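Local coordinates for protein diol-dehydratase (Roseburia inulinivorans, PDB 5I2A) that probably acts as a glycyl radical, B12-independent diol dehydratase, a lyase that removes water from 1,2-propanediol, at residues S107-Y112 against A339-F344; M26-A31 against T79-G84. One frame throughout, in Å; residues are numbered along the deposited sequence. Where two conformers were deposited one is given.

Interaction 1 (S107-Y112 against A339-F344)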
loop_
_atom_site.group_PDB
_atom_site.type_symbol
_atom_site.label_atom_id
_atom_site.label_comp_id
_atom_site.label_asym_id
_atom_site.label_seq_id
_atom_site.Cartn_x
_atom_site.Cartn_y
_atom_site.Cartn_z
ATOM N N SER A 107 -3.771 -30.051 25.466
ATOM C CA SER A 107 -5.110 -30.565 25.711
ATOM C C SER A 107 -6.088 -30.345 24.544
ATOM O O SER A 107 -7.043 -31.107 24.391
ATOM C CB SER A 107 -5.676 -29.930 26.975
ATOM O OG SER A 107 -5.796 -28.535 26.808
ATOM N N ALA A 108 -5.869 -29.314 23.732
ATOM C CA ALA A 108 -6.741 -29.106 22.568
ATOM C C ALA A 108 -5.993 -29.260 21.251
ATOM O O ALA A 108 -4.967 -28.621 21.044
ATOM C CB ALA A 108 -7.398 -27.742 22.640
ATOM N N ASP A 109 -6.517 -30.112 20.369
ATOM C CA ASP A 109 -5.960 -30.319 19.033
ATOM C C ASP A 109 -4.421 -30.470 19.034
ATOM O O ASP A 109 -3.722 -29.651 18.445
ATOM C CB ASP A 109 -6.361 -29.156 18.092
ATOM C CG ASP A 109 -7.866 -29.162 17.717
ATOM O OD1 ASP A 109 -8.686 -29.788 18.426
ATOM O OD2 ASP A 109 -8.231 -28.509 16.711
ATOM N N PRO A 110 -3.898 -31.524 19.684
ATOM C CA PRO A 110 -2.442 -31.724 19.670
ATOM C C PRO A 110 -1.912 -32.087 18.278
ATOM O O PRO A 110 -2.642 -32.650 17.464
ATOM C CB PRO A 110 -2.233 -32.883 20.656
ATOM C CG PRO A 110 -3.564 -33.672 20.591
ATOM C CD PRO A 110 -4.606 -32.580 20.441
ATOM N N PHE A 111 -0.654 -31.742 18.015
ATOM C CA PHE A 111 0.035 -32.087 16.773
ATOM C C PHE A 111 1.429 -32.635 17.086
ATOM O O PHE A 111 2.127 -32.083 17.935
ATOM C CB PHE A 111 0.202 -30.868 15.852
ATOM C CG PHE A 111 -1.027 -30.477 15.084
ATOM C CD1 PHE A 111 -2.035 -29.739 15.684
ATOM C CD2 PHE A 111 -1.146 -30.797 13.745
ATOM C CE1 PHE A 111 -3.162 -29.343 14.967
ATOM C CE2 PHE A 111 -2.278 -30.420 13.024
ATOM C CZ PHE A 111 -3.287 -29.687 13.643
ATOM N N TYR A 112 1.851 -33.683 16.385
ATOM C CA TYR A 112 3.233 -34.138 16.500
ATOM C C TYR A 112 4.147 -33.240 15.680
ATOM O O TYR A 112 3.786 -32.819 14.593
ATOM C CB TYR A 112 3.386 -35.598 16.046
ATOM C CG TYR A 112 4.836 -36.036 15.882
ATOM C CD1 TYR A 112 5.670 -36.197 16.981
ATOM C CD2 TYR A 112 5.363 -36.291 14.628
ATOM C CE1 TYR A 112 7.004 -36.603 16.831
ATOM C CE2 TYR A 112 6.685 -36.689 14.464
ATOM C CZ TYR A 112 7.496 -36.846 15.567
ATOM O OH TYR A 112 8.796 -37.245 15.388
ATOM N N ALA A 339 -12.045 -26.008 18.473
ATOM C CA ALA A 339 -11.522 -27.322 18.874
ATOM C C ALA A 339 -12.098 -28.442 18.014
ATOM O O ALA A 339 -13.247 -28.373 17.610
ATOM C CB ALA A 339 -11.822 -27.580 20.333
ATOM N N GLY A 340 -11.301 -29.471 17.750
ATOM C CA GLY A 340 -11.787 -30.639 17.024
ATOM C C GLY A 340 -11.203 -30.770 15.625
ATOM O O GLY A 340 -11.702 -31.532 14.819
ATOM N N TYR A 341 -10.148 -30.012 15.346
ATOM C CA TYR A 341 -9.450 -30.064 14.058
ATOM C C TYR A 341 -10.301 -29.656 12.845
ATOM O O TYR A 341 -9.945 -29.979 11.726
ATOM C CB TYR A 341 -8.898 -31.471 13.798
ATOM C CG TYR A 341 -7.912 -31.991 14.827
ATOM C CD1 TYR A 341 -6.634 -31.475 14.913
ATOM C CD2 TYR A 341 -8.261 -33.032 15.681
ATOM C CE1 TYR A 341 -5.720 -31.962 15.834
ATOM C CE2 TYR A 341 -7.352 -33.541 16.603
ATOM C CZ TYR A 341 -6.083 -33.004 16.673
ATOM O OH TYR A 341 -5.191 -33.492 17.584
ATOM N N SER A 342 -11.422 -28.968 13.056
ATOM C CA SER A 342 -12.272 -28.584 11.937
ATOM C C SER A 342 -11.627 -27.502 11.058
ATOM O O SER A 342 -10.842 -26.667 11.532
ATOM C CB SER A 342 -13.642 -28.084 12.423
ATOM O OG SER A 342 -14.525 -27.960 11.315
ATOM N N LEU A 343 -11.976 -27.541 9.777
ATOM C CA LEU A 343 -11.683 -26.473 8.830
ATOM C C LEU A 343 -12.990 -25.797 8.387
ATOM O O LEU A 343 -12.981 -24.936 7.506
ATOM C CB LEU A 343 -10.912 -27.024 7.616
ATOM C CG LEU A 343 -9.458 -27.410 7.932
ATOM C CD1 LEU A 343 -8.746 -27.990 6.706
ATOM C CD2 LEU A 343 -8.717 -26.194 8.441
ATOM N N PHE A 344 -14.100 -26.224 8.999
ATOM C CA PHE A 344 -15.415 -25.620 8.787
ATOM C C PHE A 344 -15.747 -25.485 7.300
ATOM O O PHE A 344 -16.112 -24.412 6.825
ATOM C CB PHE A 344 -15.468 -24.249 9.488
ATOM C CG PHE A 344 -14.932 -24.295 10.895
ATOM C CD1 PHE A 344 -15.760 -24.638 11.953
ATOM C CD2 PHE A 344 -13.577 -24.079 11.144
ATOM C CE1 PHE A 344 -15.252 -24.726 13.250
ATOM C CE2 PHE A 344 -13.065 -24.168 12.442
ATOM C CZ PHE A 344 -13.900 -24.476 13.492
#
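Asp109 and Tyr341 hold the two loops together. The Asp109 carboxylate accepts two successive backbone N-H groups: OD1 takes Gly340 N on its syn lone pair at 2.7 Å, nearly straight (166°), while OD2 is met from above the carboxylate plane by Tyr341 N at 2.8 Å. The backbone angles of Gly340 would jam any side chain against the preceding carbonyl. Asp109 CG stands anti to its own carbonyl carbon (chi1 -71°), which places it over one face of the Tyr341 ring, offset toward the rim, with Asp109 CB 3.7 Å from Tyr341 CE1. Tyr341 OH donates to Pro110 O at 2.7 Å, in the carbonyl plane on a lone pair. Pro110 CD, 3.1 Å from Tyr341 OH, packs against the hydroxyl. Phe111 completes the aromatic contact in an offset edge-to-face pair, the Tyr341 edge turned to the Phe111 face with planes at 76°. Farther out, Arg106 binds Asp109 O, and Tyr818, next to the predicted radical site Gly817, hydrogen-bonds Ala339 O. Through this one carboxylate and one phenol, the buried contact ties together two loops of the pyruvate formate lyase-like region: that between helices 94-97 and 115-125, and that leading from helix 332-335 into strand 346-350.

Interaction 2 (M26-A31 against T79-G84); sequences MPEIEA and TIAPRG
The Glu30 carboxylate takes the N-H groups of Ile80 and Ala81 at its edge, on the syn side of each oxygen. OE1 accepts Ile80 N at 2.9 Å on its syn lone pair; OE2 accepts Ala81 N at 2.8 Å, almost straight (174°) and only slightly out of the carboxylate plane. Thr79 CB lies over one face of the carboxylate, 3.3 Å from Glu30 OE1. The other flat group, the Arg83 guanidinium, is modelled in two conformers; in one of them Pro27 CG approaches it obliquely, 3.5 Å from Arg83 NH1, and the two side chains run side by side. Glu30 reaches the 79-84 loop with its chain extended beyond CG (chi2 -178°). An alanine here would probably leave the N-H groups of Ile80 and Ala81 without their acceptors and the loop freer to shift. Beyond the carboxylate, Ala81 begins a type II beta turn; its carbonyl O accepts Gly84 N and, from the opposite face, Thr79 OG1 at 2.7 Å. Gly84 CA lies 3.1 Å from Glu28 O, where a side chain would clash. A water sits between Met26 O and Pro82 O, at 2.8 Å and 2.7 Å, and links the two backbones. The contact joins the loop between helices 14-22 and 32-43 to that between helices 49-63 and 94-97; Pro82 touches helix 14-22, and Ala31 touches helix 115-125.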
loop_
_atom_site.group_PDB
_atom_site.type_symbol
_atom_site.label_atom_id
_atom_site.label_comp_id
_atom_site.label_asym_id
_atom_site.label_seq_id
_atom_site.Cartn_x
_atom_site.Cartn_y
_atom_site.Cartn_z
ATOM N N MET A 26 -1.099 -39.685 14.666
ATOM C CA MET A 26 -1.298 -38.281 15.025
ATOM C C MET A 26 -1.151 -37.345 13.841
ATOM O O MET A 26 -0.300 -37.570 12.988
ATOM C CB MET A 26 -0.272 -37.832 16.066
ATOM C CG MET A 26 -0.628 -38.065 17.478
ATOM S SD MET A 26 0.390 -36.952 18.443
ATOM C CE MET A 26 -0.490 -35.437 18.197
ATOM N N PRO A 27 -1.959 -36.280 13.809
ATOM C CA PRO A 27 -1.649 -35.178 12.894
ATOM C C PRO A 27 -0.237 -34.654 13.137
ATOM O O PRO A 27 0.209 -34.589 14.286
ATOM C CB PRO A 27 -2.698 -34.120 13.250
ATOM C CG PRO A 27 -3.843 -34.904 13.791
ATOM C CD PRO A 27 -3.187 -36.018 14.581
ATOM N N GLU A 28 0.463 -34.320 12.063
ATOM C CA GLU A 28 1.839 -33.852 12.162
ATOM C C GLU A 28 2.053 -32.517 11.453
ATOM O O GLU A 28 1.561 -32.315 10.358
ATOM C CB GLU A 28 2.806 -34.896 11.581
ATOM C CG GLU A 28 4.254 -34.411 11.488
ATOM C CD GLU A 28 5.223 -35.496 11.000
ATOM O OE1 GLU A 28 4.745 -36.542 10.530
ATOM O OE2 GLU A 28 6.455 -35.298 11.098
ATOM N N ILE A 29 2.812 -31.630 12.086
ATOM C CA ILE A 29 3.244 -30.366 11.482
ATOM C C ILE A 29 4.453 -30.573 10.550
ATOM O O ILE A 29 5.454 -31.183 10.946
ATOM C CB ILE A 29 3.606 -29.339 12.581
ATOM C CG1 ILE A 29 2.379 -29.001 13.413
ATOM C CG2 ILE A 29 4.244 -28.079 11.981
ATOM C CD1 ILE A 29 2.697 -28.364 14.757
ATOM N N GLU A 30 4.360 -30.067 9.322
ATOM C CA GLU A 30 5.445 -30.182 8.348
ATOM C C GLU A 30 6.017 -28.811 7.940
ATOM O O GLU A 30 5.311 -27.801 7.937
ATOM C CB GLU A 30 4.969 -30.965 7.122
ATOM C CG GLU A 30 4.569 -32.391 7.518
ATOM C CD GLU A 30 4.117 -33.296 6.383
ATOM O OE1 GLU A 30 4.096 -32.895 5.194
ATOM O OE2 GLU A 30 3.769 -34.448 6.713
ATOM N N ALA A 31 7.299 -28.799 7.589
ATOM C CA ALA A 31 8.053 -27.560 7.416
ATOM C C ALA A 31 8.221 -27.126 5.964
ATOM O O ALA A 31 8.690 -26.023 5.714
ATOM C CB ALA A 31 9.424 -27.701 8.061
ATOM N N THR A 79 0.010 -32.427 2.964
ATOM C CA THR A 79 1.103 -32.941 3.782
ATOM C C THR A 79 1.353 -34.432 3.516
ATOM O O THR A 79 0.468 -35.151 3.079
ATOM C CB THR A 79 0.826 -32.764 5.275
ATOM O OG1 THR A 79 -0.457 -33.313 5.568
ATOM C CG2 THR A 79 0.837 -31.281 5.659
ATOM N N ILE A 80 2.560 -34.898 3.797
ATOM C CA ILE A 80 2.836 -36.315 3.666
ATOM C C ILE A 80 2.044 -37.061 4.739
ATOM O O ILE A 80 1.358 -38.030 4.438
ATOM C CB ILE A 80 4.321 -36.609 3.773
ATOM C CG1 ILE A 80 5.055 -35.914 2.624
ATOM C CG2 ILE A 80 4.579 -38.130 3.736
ATOM C CD1 ILE A 80 4.449 -36.241 1.242
ATOM N N ALA A 81 2.100 -36.581 5.977
ATOM C CA ALA A 81 1.301 -37.175 7.047
ATOM C C ALA A 81 -0.176 -36.851 6.862
ATOM O O ALA A 81 -0.536 -35.693 6.746
ATOM C CB ALA A 81 1.774 -36.695 8.396
ATOM N N PRO A 82 -1.039 -37.880 6.839
ATOM C CA PRO A 82 -2.482 -37.627 6.764
ATOM C C PRO A 82 -2.967 -36.765 7.931
ATOM O O PRO A 82 -2.471 -36.916 9.043
ATOM C CB PRO A 82 -3.092 -39.029 6.821
ATOM C CG PRO A 82 -1.962 -39.960 6.346
ATOM C CD PRO A 82 -0.721 -39.318 6.904
ATOM N N ARG A 83 -3.900 -35.857 7.650
ATOM C CA ARG A 83 -4.437 -34.929 8.655
ATOM C C ARG A 83 -3.362 -34.029 9.259
ATOM O O ARG A 83 -3.548 -33.466 10.331
ATOM C CB ARG A 83 -5.170 -35.686 9.765
ATOM C CG ARG A 83 -6.390 -36.457 9.246
ATOM C CD ARG A 83 -7.128 -37.179 10.352
ATOM N NE ARG A 83 -7.802 -36.274 11.269
ATOM C CZ ARG A 83 -7.542 -36.189 12.571
ATOM N NH1 ARG A 83 -6.612 -36.969 13.124
ATOM N NH2 ARG A 83 -8.232 -35.332 13.324
ATOM N N GLY A 84 -2.242 -33.897 8.559
ATOM C CA GLY A 84 -1.166 -33.045 9.005
ATOM C C GLY A 84 -1.424 -31.612 8.570
ATOM O O GLY A 84 -2.467 -31.316 7.982
HETATM O O HOH W 1 -0.899 -38.594 10.414
#

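Interactions 1 and 2 have centres about 12 Å apart and touch directly. Segment 107-112 pairs with 26-31 through two probable backbone hydrogen bonds, Tyr112 N to Pro27 O at 2.8 Å and Ile29 N to Tyr112 O at 2.9 Å. Between 79-84 and 339-344, Arg83 makes a cation-pi contact with Tyr341; in one of the two Arg83 conformers, NH2 also packs 3.3 Å from Tyr341 CD2. Asn327 is shared, touching the Tyr341 side chain and binding Arg83 O. Interaction 1 is the more central, about 13 Å from the chain centre against about 21 Å, and Phe344 meets the ring of Tyr818, beside the predicted glycyl radical position.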